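Local coordinates for protein biliverdin reductase (Synechocystis sp., PDB 5B3V) that probably reduces biliverdin to bilirubin with NADPH as the hydride donor, and belongs to the Gfo/Idh/MocA family of oxidoreductases, at residues Tyr158-Gly163 with Val236-Gly241. Residues are numbered along the deposited sequence; the frame is centred on the assembly and turned at random.
Sequences YSTIMG and VIYGKG. With BLA (biliverdine IX alpha), chain F.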
loop_
_atom_site.group_PDB
_atom_site.type_symbol
_atom_site.label_atom_id
_atom_site.label_comp_id
_atom_site.label_asym_id
_atom_site.label_seq_id
_atom_site.Cartn_x
_atom_site.Cartn_y
_atom_site.Cartn_z
ATOM N N TYR A 158 -0.818 -14.093 -8.588
ATOM C CA TYR A 158 0.249 -13.356 -7.917
ATOM C C TYR A 158 0.423 -13.949 -6.525
ATOM O O TYR A 158 -0.455 -13.799 -5.667
ATOM C CB TYR A 158 -0.056 -11.857 -7.848
ATOM C CG TYR A 158 1.098 -11.035 -7.321
ATOM C CD1 TYR A 158 2.394 -11.264 -7.763
ATOM C CD2 TYR A 158 0.894 -10.029 -6.387
ATOM C CE1 TYR A 158 3.453 -10.519 -7.284
ATOM C CE2 TYR A 158 1.948 -9.278 -5.904
ATOM C CZ TYR A 158 3.227 -9.529 -6.358
ATOM O OH TYR A 158 4.281 -8.786 -5.880
ATOM N N SER A 159 1.541 -14.635 -6.309
ATOM C CA SER A 159 1.850 -15.273 -5.036
ATOM C C SER A 159 2.987 -14.527 -4.354
ATOM O O SER A 159 4.044 -14.307 -4.957
ATOM C CB SER A 159 2.231 -16.743 -5.234
ATOM O OG SER A 159 2.948 -17.249 -4.119
ATOM N N THR A 160 2.765 -14.132 -3.102
ATOM C CA THR A 160 3.803 -13.552 -2.255
ATOM C C THR A 160 3.791 -14.313 -0.937
ATOM O O THR A 160 2.817 -14.232 -0.182
ATOM C CB THR A 160 3.581 -12.055 -2.017
ATOM O OG1 THR A 160 2.380 -11.860 -1.262
ATOM C CG2 THR A 160 3.470 -11.306 -3.333
ATOM N N ILE A 161 4.860 -15.055 -0.665
ATOM C CA ILE A 161 4.974 -15.835 0.561
ATOM C C ILE A 161 6.233 -15.385 1.291
ATOM O O ILE A 161 7.346 -15.538 0.772
ATOM C CB ILE A 161 4.988 -17.347 0.286
ATOM C CG1 ILE A 161 3.581 -17.802 -0.119
ATOM C CG2 ILE A 161 5.463 -18.105 1.510
ATOM C CD1 ILE A 161 3.486 -19.226 -0.620
ATOM N N MET A 162 6.051 -14.822 2.486
ATOM C CA MET A 162 7.121 -14.223 3.286
ATOM C C MET A 162 7.306 -15.035 4.568
ATOM O O MET A 162 6.811 -14.661 5.633
ATOM C CB MET A 162 6.792 -12.731 3.604
ATOM C CG MET A 162 6.932 -11.769 2.425
ATOM S SD MET A 162 5.624 -11.873 1.184
ATOM C CE MET A 162 4.158 -11.848 2.213
ATOM N N GLY A 163 8.039 -16.139 4.469
ATOM C CA GLY A 163 8.332 -16.934 5.653
ATOM C C GLY A 163 9.144 -16.145 6.669
ATOM O O GLY A 163 10.098 -15.444 6.327
ATOM N N VAL A 236 -5.015 -14.537 -5.925
ATOM C CA VAL A 236 -4.199 -13.680 -5.071
ATOM C C VAL A 236 -3.843 -14.485 -3.830
ATOM O O VAL A 236 -4.723 -14.802 -3.018
ATOM C CB VAL A 236 -4.926 -12.382 -4.694
ATOM C CG1 VAL A 236 -4.081 -11.560 -3.732
ATOM C CG2 VAL A 236 -5.269 -11.580 -5.940
ATOM N N ILE A 237 -2.562 -14.815 -3.679
ATOM C CA ILE A 237 -2.071 -15.640 -2.578
ATOM C C ILE A 237 -1.125 -14.792 -1.739
ATOM O O ILE A 237 -0.110 -14.300 -2.247
ATOM C CB ILE A 237 -1.365 -16.909 -3.081
ATOM C CG1 ILE A 237 -2.136 -17.516 -4.256
ATOM C CG2 ILE A 237 -1.226 -17.926 -1.954
ATOM C CD1 ILE A 237 -3.504 -18.050 -3.881
ATOM N N TYR A 238 -1.462 -14.618 -0.464
ATOM C CA TYR A 238 -0.635 -13.877 0.481
ATOM C C TYR A 238 -0.411 -14.747 1.705
ATOM O O TYR A 238 -1.375 -15.204 2.328
ATOM C CB TYR A 238 -1.292 -12.546 0.874
ATOM C CG TYR A 238 -0.582 -11.809 1.993
ATOM C CD1 TYR A 238 -0.887 -12.065 3.327
ATOM C CD2 TYR A 238 0.386 -10.850 1.717
ATOM C CE1 TYR A 238 -0.246 -11.398 4.349
ATOM C CE2 TYR A 238 1.030 -10.176 2.735
ATOM C CZ TYR A 238 0.711 -10.453 4.048
ATOM O OH TYR A 238 1.352 -9.780 5.062
ATOM N N GLY A 239 0.848 -14.968 2.046
ATOM C CA GLY A 239 1.188 -15.772 3.203
ATOM C C GLY A 239 2.487 -15.294 3.812
ATOM O O GLY A 239 3.409 -14.868 3.111
ATOM N N LYS A 240 2.545 -15.352 5.138
ATOM C CA LYS A 240 3.760 -14.981 5.846
ATOM C C LYS A 240 3.724 -15.609 7.227
ATOM O O LYS A 240 2.659 -15.955 7.744
ATOM C CB LYS A 240 3.917 -13.458 5.945
ATOM C CG LYS A 240 3.226 -12.822 7.140
ATOM C CD LYS A 240 3.340 -11.309 7.071
ATOM C CE LYS A 240 2.635 -10.636 8.235
ATOM N NZ LYS A 240 2.303 -9.217 7.924
ATOM N N GLY A 241 4.901 -15.767 7.806
ATOM C CA GLY A 241 5.021 -16.255 9.159
ATOM C C GLY A 241 5.750 -17.582 9.258
ATOM O O GLY A 241 6.498 -17.995 8.368
HETATM C CHA BLA F . 7.758 -6.411 1.317
HETATM N NA BLA F . 9.217 -7.980 2.687
HETATM C C1A BLA F . 8.081 -7.283 2.566
HETATM C C2A BLA F . 7.298 -7.472 3.668
HETATM C C3A BLA F . 7.990 -8.301 4.452
HETATM C C4A BLA F . 9.132 -8.588 3.868
HETATM C CMA BLA F . 7.684 -8.908 5.815
HETATM C CAA BLA F . 5.879 -6.828 3.870
HETATM C CBA BLA F . 5.245 -6.447 5.260
HETATM C CGA BLA F . 4.889 -7.473 6.364
HETATM O O1A BLA F . 3.813 -8.101 6.237
HETATM O O2A BLA F . 5.620 -7.499 7.380
HETATM C CHB BLA F . 10.094 -9.542 4.573
HETATM N NB BLA F . 12.183 -9.128 3.158
HETATM C C1B BLA F . 11.579 -9.372 4.315
HETATM C C2B BLA F . 12.466 -9.516 5.287
HETATM C C3B BLA F . 13.676 -9.326 4.744
HETATM C C4B BLA F . 13.488 -9.097 3.443
HETATM C CMB BLA F . 12.026 -9.813 6.734
HETATM O OB BLA F . 14.435 -8.857 2.498
HETATM C CAB BLA F . 14.917 -9.353 5.264
HETATM C CBB BLA F . 15.162 -9.655 6.749
HETATM N NC BLA F . 13.257 -6.042 1.128
HETATM C C1C BLA F . 14.451 -5.917 1.716
HETATM C C2C BLA F . 15.329 -5.511 0.808
HETATM C C3C BLA F . 14.713 -5.370 -0.357
HETATM C C4C BLA F . 13.416 -5.702 -0.152
HETATM C CMC BLA F . 16.819 -5.239 1.060
HETATM O OC BLA F . 14.665 -6.182 3.032
HETATM C CAC BLA F . 15.410 -4.958 -1.433
HETATM C CBC BLA F . 14.746 -4.762 -2.800
HETATM C CHD BLA F . 12.272 -5.715 -1.180
HETATM N ND BLA F . 10.194 -6.000 0.465
HETATM C C1D BLA F . 10.819 -5.988 -0.730
HETATM C C2D BLA F . 9.933 -6.240 -1.665
HETATM C C3D BLA F . 8.755 -6.453 -1.115
HETATM C C4D BLA F . 8.891 -6.296 0.226
HETATM C CMD BLA F . 10.233 -6.310 -3.167
HETATM C CAD BLA F . 7.586 -6.741 -2.087
HETATM C CBD BLA F . 6.254 -7.330 -1.606
HETATM C CGD BLA F . 6.342 -8.725 -1.015
HETATM O O1D BLA F . 7.246 -9.475 -1.439
HETATM O O2D BLA F . 5.427 -9.036 -0.224
#
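Met162 and Tyr238 meet at about a right angle on the biliverdin-facing side of two parallel strands, joined by a ladder of five backbone hydrogen bonds, from Ile237 N to Tyr158 O through to Gly241 N to Met162 O. From Met162, CB rests on Lys240 CB at 3.8 Å. CG lies over the face of the biliverdin A pyrrole, 4.1 Å from C4A, and SD lies beside O2D of the D-ring propionate. Bends at chi2 (74°) and chi3 (48°) then fold the chain back toward the neighbouring strand, bringing CE close to Gly239 O and to 3.6 Å from Tyr238 CE2. Thr160 OG1 also sits by this ring, 3.7 Å from CD2, but takes a hydrogen bond from Arg188 NE. Two residues along from Tyr238 and on the same face, Lys240 runs extended beyond CG until NZ gives hydrogen bonds to O1A of the A-ring propionate (2.5 Å), Tyr238 OH (3.1 Å) and Thr172 O, while Tyr173 adds a cation-pi contact. Three acceptors thus fix NZ. A leucine in place of Tyr238 would probably leave Lys240 NZ without one of its acceptors and deprive Met162 CE of the ring it packs against. Strands 153-163 and 233-241 are central neighbours in the mixed sheet of the C-terminal alpha/beta domain; their C-terminal ends line the biliverdin site facing the NADP-binding Rossmann domain, the two-domain plan of the Gfo/Idh/MocA family.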